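Long-range contacts in hypothetical protein, similar to alpha-acetolactate decarboxylase (Staphylococcus aureus subsp. aureus, PDB 1XV2), which probably catalyses the zinc-dependent decarboxylation of alpha-acetolactate to acetoin, as alpha-acetolactate decarboxylases do: residues Gly15-Thr25 and Asn216-Tyr226; Ile28-Ile39 and Val49-Tyr57. All coordinates share one frame; numbering follows the deposited sequence.

Contact 1 of 2, residues Gly15-Thr25 and Asn216-Tyr226; sequences GTLMAGLLEGT and NETFVKAKIDY
L21 brings CD2 against the edge of the F219 ring, 3.8 Å from F219 CD1, the two side chains crossing at about a right angle; the same methyl also reaches A222 and I224 CD1. The contact sets the end of helix 14-18, closed by a Schellman motif at G20 (positive phi, 114°), against the short helix 217-221 and the extended chain after it. T16 divides its branches: OG1 lies beside the backbone N (chi1 -66°) and shares a 2.7 Å hydrogen bond with Y226 OH and another with T13, which leaves CG2 facing F219 and I224. A19 CB and I224 CG2 are tightly packed at 3.4 Å. N110 of the second subunit donates its ND2 to F219 O, in the helix, and to A222 O, just after it.

Polar pairs cluster at the other end. N216 N-caps helix 217-221, its OD1 taking F219 N at 2.8 Å. Its ND2 gives a bond to E23 OE1 (3.1 Å, N-H...O angle 162°) from above the carboxylate plane, while OE1 lies near the N216 amide plane. E23 also engages the first turn: T218 OG1 donates to E23 OE2, though the modelled length is doubtfully short. A water donates to E23 OE1 at 2.9 Å while accepting from T218 N.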
loop_
_atom_site.group_PDB
_atom_site.type_symbol
_atom_site.label_atom_id
_atom_site.label_comp_id
_atom_site.label_asym_id
_atom_site.label_seq_id
_atom_site.Cartn_x
_atom_site.Cartn_y
_atom_site.Cartn_z
ATOM N N GLY A 15 5.024 -9.193 -2.523
ATOM C CA GLY A 15 4.111 -10.261 -2.887
ATOM C C GLY A 15 4.127 -10.615 -4.365
ATOM O O GLY A 15 4.048 -11.787 -4.720
ATOM N N THR A 16 4.218 -9.606 -5.226
ATOM C CA THR A 16 4.245 -9.827 -6.667
ATOM C C THR A 16 5.602 -10.391 -7.089
ATOM O O THR A 16 5.691 -11.164 -8.044
ATOM C CB THR A 16 3.960 -8.514 -7.440
ATOM O OG1 THR A 16 2.616 -8.087 -7.179
ATOM C CG2 THR A 16 4.137 -8.720 -8.938
ATOM N N LEU A 17 6.659 -9.999 -6.385
ATOM C CA LEU A 17 7.987 -10.517 -6.694
ATOM C C LEU A 17 7.942 -12.009 -6.357
ATOM O O LEU A 17 8.330 -12.848 -7.168
ATOM C CB LEU A 17 9.058 -9.825 -5.840
ATOM C CG LEU A 17 10.516 -10.119 -6.219
ATOM C CD1 LEU A 17 10.876 -9.331 -7.471
ATOM C CD2 LEU A 17 11.451 -9.739 -5.071
HETATM N N MSE A 18 7.447 -12.326 -5.160
HETATM C CA MSE A 18 7.336 -13.711 -4.699
HETATM C C MSE A 18 6.523 -14.553 -5.677
HETATM O O MSE A 18 6.748 -15.755 -5.817
HETATM C CB MSE A 18 6.659 -13.769 -3.325
HETATM C CG MSE A 18 7.449 -13.162 -2.178
HETATM SE SE MSE A 18 9.071 -14.128 -1.748
HETATM C CE MSE A 18 8.302 -15.672 -0.907
ATOM N N ALA A 19 5.573 -13.909 -6.349
ATOM C CA ALA A 19 4.707 -14.583 -7.308
ATOM C C ALA A 19 5.434 -15.021 -8.576
ATOM O O ALA A 19 4.896 -15.803 -9.360
ATOM C CB ALA A 19 3.534 -13.681 -7.668
ATOM N N GLY A 20 6.643 -14.510 -8.793
ATOM C CA GLY A 20 7.386 -14.909 -9.975
ATOM C C GLY A 20 7.645 -13.840 -11.020
ATOM O O GLY A 20 8.232 -14.131 -12.062
ATOM N N LEU A 21 7.211 -12.610 -10.763
ATOM C CA LEU A 21 7.441 -11.532 -11.718
ATOM C C LEU A 21 8.779 -10.880 -11.391
ATOM O O LEU A 21 8.849 -9.887 -10.670
ATOM C CB LEU A 21 6.302 -10.507 -11.656
ATOM C CG LEU A 21 4.992 -10.983 -12.296
ATOM C CD1 LEU A 21 4.405 -12.124 -11.492
ATOM C CD2 LEU A 21 4.009 -9.828 -12.361
ATOM N N LEU A 22 9.842 -11.450 -11.947
ATOM C CA LEU A 22 11.189 -10.971 -11.682
ATOM C C LEU A 22 11.799 -10.045 -12.731
ATOM O O LEU A 22 12.971 -9.687 -12.626
ATOM C CB LEU A 22 12.105 -12.176 -11.456
ATOM C CG LEU A 22 11.499 -13.281 -10.581
ATOM C CD1 LEU A 22 12.534 -14.372 -10.341
ATOM C CD2 LEU A 22 11.020 -12.692 -9.255
ATOM N N GLU A 23 11.023 -9.653 -13.737
ATOM C CA GLU A 23 11.542 -8.754 -14.766
ATOM C C GLU A 23 11.957 -7.402 -14.184
ATOM O O GLU A 23 11.269 -6.848 -13.329
ATOM C CB GLU A 23 10.496 -8.530 -15.864
ATOM C CG GLU A 23 10.434 -9.636 -16.906
ATOM C CD GLU A 23 9.434 -9.343 -18.015
ATOM O OE1 GLU A 23 9.380 -8.188 -18.486
ATOM O OE2 GLU A 23 8.713 -10.274 -18.425
ATOM N N GLY A 24 13.090 -6.875 -14.639
ATOM C CA GLY A 24 13.537 -5.578 -14.163
ATOM C C GLY A 24 12.601 -4.549 -14.763
ATOM O O GLY A 24 12.430 -4.510 -15.979
ATOM N N THR A 25 11.987 -3.716 -13.928
ATOM C CA THR A 25 11.041 -2.726 -14.433
ATOM C C THR A 25 11.391 -1.285 -14.101
ATOM O O THR A 25 10.704 -0.356 -14.529
ATOM C CB THR A 25 9.636 -3.022 -13.906
ATOM O OG1 THR A 25 9.672 -3.073 -12.473
ATOM C CG2 THR A 25 9.145 -4.354 -14.442
ATOM N N ASN A 216 5.269 -2.132 -18.218
ATOM C CA ASN A 216 5.741 -3.501 -18.357
ATOM C C ASN A 216 4.584 -4.414 -18.734
ATOM O O ASN A 216 3.647 -4.604 -17.960
ATOM C CB ASN A 216 6.399 -3.966 -17.051
ATOM C CG ASN A 216 6.930 -5.381 -17.138
ATOM O OD1 ASN A 216 6.230 -6.338 -16.816
ATOM N ND2 ASN A 216 8.176 -5.521 -17.590
ATOM N N GLU A 217 4.663 -4.981 -19.933
ATOM C CA GLU A 217 3.621 -5.858 -20.444
ATOM C C GLU A 217 3.372 -7.119 -19.623
ATOM O O GLU A 217 2.230 -7.555 -19.488
ATOM C CB GLU A 217 3.940 -6.244 -21.891
ATOM C CG GLU A 217 2.878 -7.104 -22.549
ATOM C CD GLU A 217 3.121 -7.287 -24.033
ATOM O OE1 GLU A 217 3.106 -6.274 -24.766
ATOM O OE2 GLU A 217 3.329 -8.441 -24.466
ATOM N N THR A 218 4.429 -7.715 -19.083
ATOM C CA THR A 218 4.261 -8.932 -18.298
ATOM C C THR A 218 3.444 -8.660 -17.036
ATOM O O THR A 218 2.539 -9.424 -16.697
ATOM C CB THR A 218 5.621 -9.542 -17.915
ATOM O OG1 THR A 218 6.363 -9.831 -19.108
ATOM C CG2 THR A 218 5.420 -10.828 -17.135
ATOM N N PHE A 219 3.761 -7.571 -16.346
ATOM C CA PHE A 219 3.030 -7.204 -15.140
ATOM C C PHE A 219 1.574 -6.880 -15.496
ATOM O O PHE A 219 0.642 -7.425 -14.907
ATOM C CB PHE A 219 3.679 -5.990 -14.475
ATOM C CG PHE A 219 2.926 -5.488 -13.271
ATOM C CD1 PHE A 219 2.865 -6.248 -12.104
ATOM C CD2 PHE A 219 2.239 -4.280 -13.321
ATOM C CE1 PHE A 219 2.124 -5.814 -11.007
ATOM C CE2 PHE A 219 1.492 -3.834 -12.225
ATOM C CZ PHE A 219 1.434 -4.601 -11.070
ATOM N N VAL A 220 1.389 -5.993 -16.468
ATOM C CA VAL A 220 0.059 -5.595 -16.916
ATOM C C VAL A 220 -0.868 -6.772 -17.241
ATOM O O VAL A 220 -1.993 -6.842 -16.740
ATOM C CB VAL A 220 0.157 -4.677 -18.170
ATOM C CG1 VAL A 220 -1.189 -4.581 -18.871
ATOM C CG2 VAL A 220 0.617 -3.289 -17.760
ATOM N N LYS A 221 -0.389 -7.694 -18.072
ATOM C CA LYS A 221 -1.187 -8.848 -18.499
ATOM C C LYS A 221 -1.188 -10.072 -17.584
ATOM O O LYS A 221 -2.012 -10.976 -17.754
ATOM C CB LYS A 221 -0.728 -9.310 -19.881
ATOM C CG LYS A 221 -0.884 -8.306 -21.002
ATOM C CD LYS A 221 -0.413 -8.939 -22.302
ATOM C CE LYS A 221 -0.609 -8.026 -23.497
ATOM N NZ LYS A 221 -0.174 -8.711 -24.754
ATOM N N ALA A 222 -0.276 -10.113 -16.622
ATOM C CA ALA A 222 -0.177 -11.269 -15.743
ATOM C C ALA A 222 -1.362 -11.544 -14.827
ATOM O O ALA A 222 -2.001 -10.626 -14.305
ATOM C CB ALA A 222 1.098 -11.174 -14.907
ATOM N N LYS A 223 -1.652 -12.830 -14.659
ATOM C CA LYS A 223 -2.706 -13.284 -13.761
ATOM C C LYS A 223 -1.888 -13.762 -12.568
ATOM O O LYS A 223 -1.431 -14.902 -12.530
ATOM C CB LYS A 223 -3.488 -14.450 -14.371
ATOM C CG LYS A 223 -4.610 -14.966 -13.476
ATOM C CD LYS A 223 -5.470 -15.995 -14.194
ATOM C CE LYS A 223 -6.575 -16.528 -13.292
ATOM N NZ LYS A 223 -6.024 -17.229 -12.097
ATOM N N ILE A 224 -1.689 -12.869 -11.607
ATOM C CA ILE A 224 -0.875 -13.164 -10.438
ATOM C C ILE A 224 -1.533 -14.056 -9.394
ATOM O O ILE A 224 -2.615 -13.753 -8.895
ATOM C CB ILE A 224 -0.418 -11.848 -9.764
ATOM C CG1 ILE A 224 0.108 -10.880 -10.830
ATOM C CG2 ILE A 224 0.679 -12.137 -8.744
ATOM C CD1 ILE A 224 0.491 -9.504 -10.304
ATOM N N ASP A 225 -0.866 -15.161 -9.068
ATOM C CA ASP A 225 -1.366 -16.095 -8.061
ATOM C C ASP A 225 -0.642 -15.831 -6.747
ATOM O O ASP A 225 0.565 -16.047 -6.640
ATOM C CB ASP A 225 -1.128 -17.543 -8.502
ATOM C CG ASP A 225 -1.480 -18.548 -7.415
ATOM O OD1 ASP A 225 -2.582 -18.447 -6.833
ATOM O OD2 ASP A 225 -0.653 -19.447 -7.145
ATOM N N TYR A 226 -1.387 -15.366 -5.749
ATOM C CA TYR A 226 -0.811 -15.054 -4.447
ATOM C C TYR A 226 -1.030 -16.165 -3.428
ATOM O O TYR A 226 -0.765 -15.991 -2.241
ATOM C CB TYR A 226 -1.399 -13.743 -3.929
ATOM C CG TYR A 226 -0.974 -12.531 -4.733
ATOM C CD1 TYR A 226 0.335 -12.054 -4.674
ATOM C CD2 TYR A 226 -1.881 -11.862 -5.551
ATOM C CE1 TYR A 226 0.729 -10.934 -5.411
ATOM C CE2 TYR A 226 -1.499 -10.746 -6.289
ATOM C CZ TYR A 226 -0.195 -10.286 -6.215
ATOM O OH TYR A 226 0.177 -9.183 -6.947
HETATM O O HOH W 1 7.153 -7.436 -20.230
#

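Contact 2 of 2, residues Ile28-Ile39 and Val49-Tyr57; sequences INELLEHGNLGI and VIFLDGKAY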
loop_
_atom_site.group_PDB
_atom_site.type_symbol
_atom_site.label_atom_id
_atom_site.label_comp_id
_atom_site.label_asym_id
_atom_site.label_seq_id
_atom_site.Cartn_x
_atom_site.Cartn_y
_atom_site.Cartn_z
ATOM N N ILE A 28 18.285 1.541 -11.591
ATOM C CA ILE A 28 18.939 1.921 -10.339
ATOM C C ILE A 28 18.948 3.443 -10.222
ATOM O O ILE A 28 18.619 3.998 -9.173
ATOM C CB ILE A 28 20.399 1.414 -10.281
ATOM C CG1 ILE A 28 20.423 -0.089 -10.001
ATOM C CG2 ILE A 28 21.176 2.175 -9.206
ATOM C CD1 ILE A 28 19.905 -0.467 -8.617
ATOM N N ASN A 29 19.328 4.108 -11.311
ATOM C CA ASN A 29 19.378 5.566 -11.355
ATOM C C ASN A 29 18.013 6.179 -11.054
ATOM O O ASN A 29 17.921 7.195 -10.365
ATOM C CB ASN A 29 19.857 6.043 -12.734
ATOM C CG ASN A 29 21.347 5.820 -12.952
ATOM O OD1 ASN A 29 21.841 5.932 -14.074
ATOM N ND2 ASN A 29 22.070 5.517 -11.881
ATOM N N GLU A 30 16.955 5.564 -11.573
ATOM C CA GLU A 30 15.607 6.070 -11.341
ATOM C C GLU A 30 15.238 5.951 -9.861
ATOM O O GLU A 30 14.577 6.827 -9.301
ATOM C CB GLU A 30 14.597 5.302 -12.202
ATOM C CG GLU A 30 14.943 5.309 -13.688
ATOM C CD GLU A 30 13.917 4.588 -14.542
ATOM O OE1 GLU A 30 13.484 3.479 -14.160
ATOM O OE2 GLU A 30 13.556 5.129 -15.608
ATOM N N LEU A 31 15.672 4.866 -9.228
ATOM C CA LEU A 31 15.392 4.655 -7.812
ATOM C C LEU A 31 16.132 5.684 -6.954
ATOM O O LEU A 31 15.570 6.238 -6.009
ATOM C CB LEU A 31 15.804 3.238 -7.399
ATOM C CG LEU A 31 14.664 2.227 -7.256
ATOM C CD1 LEU A 31 13.821 2.582 -6.038
ATOM C CD2 LEU A 31 13.810 2.214 -8.511
ATOM N N LEU A 32 17.391 5.938 -7.294
ATOM C CA LEU A 32 18.201 6.893 -6.556
ATOM C C LEU A 32 17.595 8.290 -6.568
ATOM O O LEU A 32 17.905 9.115 -5.711
ATOM C CB LEU A 32 19.621 6.924 -7.121
ATOM C CG LEU A 32 20.501 5.750 -6.683
ATOM C CD1 LEU A 32 21.865 5.843 -7.343
ATOM C CD2 LEU A 32 20.644 5.774 -5.165
ATOM N N GLU A 33 16.729 8.555 -7.541
ATOM C CA GLU A 33 16.078 9.855 -7.623
ATOM C C GLU A 33 15.133 10.027 -6.437
ATOM O O GLU A 33 14.827 11.152 -6.036
ATOM C CB GLU A 33 15.286 9.987 -8.931
ATOM C CG GLU A 33 16.135 10.179 -10.184
ATOM C CD GLU A 33 17.005 11.430 -10.124
ATOM O OE1 GLU A 33 18.059 11.399 -9.450
ATOM O OE2 GLU A 33 16.628 12.451 -10.746
ATOM N N HIS A 34 14.681 8.908 -5.874
ATOM C CA HIS A 34 13.762 8.944 -4.742
ATOM C C HIS A 34 14.410 8.708 -3.377
ATOM O O HIS A 34 13.739 8.806 -2.353
ATOM C CB HIS A 34 12.636 7.921 -4.928
ATOM C CG HIS A 34 11.754 8.194 -6.108
ATOM N ND1 HIS A 34 12.078 7.800 -7.389
ATOM C CD2 HIS A 34 10.555 8.818 -6.197
ATOM C CE1 HIS A 34 11.115 8.167 -8.216
ATOM N NE2 HIS A 34 10.180 8.785 -7.519
ATOM N N GLY A 35 15.702 8.397 -3.348
ATOM C CA GLY A 35 16.339 8.166 -2.063
ATOM C C GLY A 35 17.831 7.920 -2.079
ATOM O O GLY A 35 18.473 7.955 -3.130
ATOM N N ASN A 36 18.380 7.667 -0.892
ATOM C CA ASN A 36 19.803 7.406 -0.719
ATOM C C ASN A 36 20.052 6.224 0.217
ATOM O O ASN A 36 21.198 5.832 0.447
ATOM C CB ASN A 36 20.500 8.646 -0.160
ATOM C CG ASN A 36 19.783 9.219 1.044
ATOM O OD1 ASN A 36 19.406 8.493 1.963
ATOM N ND2 ASN A 36 19.599 10.533 1.049
ATOM N N LEU A 37 18.977 5.662 0.757
ATOM C CA LEU A 37 19.081 4.521 1.657
ATOM C C LEU A 37 17.946 3.545 1.393
ATOM O O LEU A 37 16.777 3.931 1.380
ATOM C CB LEU A 37 19.037 4.987 3.116
ATOM C CG LEU A 37 19.055 3.895 4.190
ATOM C CD1 LEU A 37 19.668 4.446 5.466
ATOM C CD2 LEU A 37 17.644 3.385 4.438
ATOM N N GLY A 38 18.293 2.278 1.183
ATOM C CA GLY A 38 17.271 1.286 0.917
ATOM C C GLY A 38 17.796 -0.082 0.530
ATOM O O GLY A 38 18.985 -0.380 0.659
ATOM N N ILE A 39 16.890 -0.911 0.034
ATOM C CA ILE A 39 17.214 -2.270 -0.359
ATOM C C ILE A 39 16.487 -2.626 -1.648
ATOM O O ILE A 39 15.485 -2.005 -1.997
ATOM C CB ILE A 39 16.767 -3.258 0.725
ATOM C CG1 ILE A 39 15.246 -3.166 0.895
ATOM C CG2 ILE A 39 17.454 -2.932 2.040
ATOM C CD1 ILE A 39 14.695 -4.007 2.018
ATOM N N VAL A 49 20.613 -5.798 -3.393
ATOM C CA VAL A 49 20.976 -4.406 -3.599
ATOM C C VAL A 49 20.887 -3.660 -2.274
ATOM O O VAL A 49 19.914 -3.803 -1.537
ATOM C CB VAL A 49 20.036 -3.713 -4.610
ATOM C CG1 VAL A 49 20.413 -2.245 -4.750
ATOM C CG2 VAL A 49 20.121 -4.411 -5.958
ATOM N N ILE A 50 21.916 -2.882 -1.962
ATOM C CA ILE A 50 21.918 -2.086 -0.743
ATOM C C ILE A 50 22.161 -0.632 -1.134
ATOM O O ILE A 50 23.202 -0.305 -1.707
ATOM C CB ILE A 50 23.044 -2.499 0.247
ATOM C CG1 ILE A 50 22.965 -3.990 0.573
ATOM C CG2 ILE A 50 22.923 -1.684 1.529
ATOM C CD1 ILE A 50 23.601 -4.884 -0.473
ATOM N N PHE A 51 21.191 0.231 -0.852
ATOM C CA PHE A 51 21.340 1.651 -1.147
ATOM C C PHE A 51 21.933 2.266 0.113
ATOM O O PHE A 51 21.283 2.308 1.157
ATOM C CB PHE A 51 19.986 2.290 -1.460
ATOM C CG PHE A 51 19.380 1.831 -2.762
ATOM C CD1 PHE A 51 20.046 2.035 -3.967
ATOM C CD2 PHE A 51 18.137 1.207 -2.783
ATOM C CE1 PHE A 51 19.483 1.625 -5.176
ATOM C CE2 PHE A 51 17.566 0.793 -3.989
ATOM C CZ PHE A 51 18.242 1.002 -5.186
ATOM N N LEU A 52 23.176 2.727 0.015
ATOM C CA LEU A 52 23.861 3.305 1.164
ATOM C C LEU A 52 24.587 4.598 0.811
ATOM O O LEU A 52 25.463 4.613 -0.053
ATOM C CB LEU A 52 24.855 2.288 1.724
ATOM C CG LEU A 52 25.515 2.624 3.060
ATOM C CD1 LEU A 52 24.449 2.760 4.140
ATOM C CD2 LEU A 52 26.511 1.529 3.417
ATOM N N ASP A 53 24.219 5.678 1.492
ATOM C CA ASP A 53 24.828 6.980 1.260
ATOM C C ASP A 53 24.746 7.391 -0.211
ATOM O O ASP A 53 25.732 7.840 -0.794
ATOM C CB ASP A 53 26.297 6.968 1.698
ATOM C CG ASP A 53 26.469 6.744 3.192
ATOM O OD1 ASP A 53 25.850 7.480 3.990
ATOM O OD2 ASP A 53 27.240 5.835 3.567
ATOM N N GLY A 54 23.570 7.224 -0.809
ATOM C CA GLY A 54 23.382 7.597 -2.200
ATOM C C GLY A 54 24.060 6.700 -3.217
ATOM O O GLY A 54 23.932 6.919 -4.421
ATOM N N LYS A 55 24.788 5.693 -2.748
ATOM C CA LYS A 55 25.470 4.771 -3.649
ATOM C C LYS A 55 24.688 3.463 -3.711
ATOM O O LYS A 55 23.984 3.111 -2.766
ATOM C CB LYS A 55 26.895 4.505 -3.156
ATOM C CG LYS A 55 27.664 5.761 -2.756
ATOM C CD LYS A 55 27.764 6.759 -3.899
ATOM C CE LYS A 55 28.556 6.185 -5.065
ATOM N NZ LYS A 55 29.943 5.803 -4.671
ATOM N N ALA A 56 24.809 2.744 -4.822
ATOM C CA ALA A 56 24.098 1.482 -4.985
ATOM C C ALA A 56 25.081 0.326 -5.090
ATOM O O ALA A 56 25.887 0.273 -6.011
ATOM C CB ALA A 56 23.217 1.538 -6.228
ATOM N N TYR A 57 25.006 -0.601 -4.141
ATOM C CA TYR A 57 25.898 -1.755 -4.117
ATOM C C TYR A 57 25.165 -3.057 -4.419
ATOM O O TYR A 57 23.960 -3.179 -4.185
ATOM C CB TYR A 57 26.573 -1.856 -2.746
ATOM C CG TYR A 57 27.377 -0.631 -2.377
ATOM C CD1 TYR A 57 28.602 -0.369 -2.990
ATOM C CD2 TYR A 57 26.894 0.288 -1.447
ATOM C CE1 TYR A 57 29.324 0.780 -2.689
ATOM C CE2 TYR A 57 27.610 1.443 -1.138
ATOM C CZ TYR A 57 28.824 1.681 -1.765
ATOM O OH TYR A 57 29.536 2.823 -1.476
#
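G38 and F51 form an antiparallel hydrogen-bonded pair: F51 N gives to G38 O at 2.7 Å, from above the carbonyl plane, and G38 N gives to F51 O at 3.0 Å. These bonds register strand 37-39 against strand 49-52 as a hairpin, their axes 4.5 Å apart at 174°. At the neighbouring type I' turn, L52 to K55, G54 N meets N36 O on a lone pair with a nearly straight N-H (169°). Weaker CA-H...O contacts run from L37 to F51 O and from I39 to V49 O.

Apolar packing centres on the F51 ring, which leaves strand 49-52 and packs against helix 28-32. With CG anti to its carbonyl carbon (chi1 -69°), the ring lies beside G38, whose CA sits at its edge in plane. I28 CD1 approaches F51 CE1 and L32 CD2 approaches F51 CD1, each at 4.0 Å, and L31 CB comes up to F51 CZ. Separately, I28 CG2 touches A56 CB at 3.7 Å.

I39 packs on H176 and H178, two of the zinc ligands, and V49 O accepts from H178 ND1. A carbonyl acceptor on ND1 is consistent with the hairpin backbone holding the orientation of the H178 imidazole.

The two contacts lie about 22 Å apart, centre to centre, and their segments meet only in sequence: 15-25 runs on to 28-39 with two residues between. Along the chain, contact 2 is nested inside the loop that contact 1 closes, joining residues 191 positions apart, whereas contact 2 is local, bridging 10. Contact 2 belongs to the seven-stranded mixed sheet, through strands 37-42, 48-52 and 55-59, with helix 28-32 packed against it; the I39 side chain is about 5 Å from the zinc. Contact 1 is at the surface. The chain thus runs from 15-25, which packs on the segment that meets the second subunit, to 28-39 beside the metal.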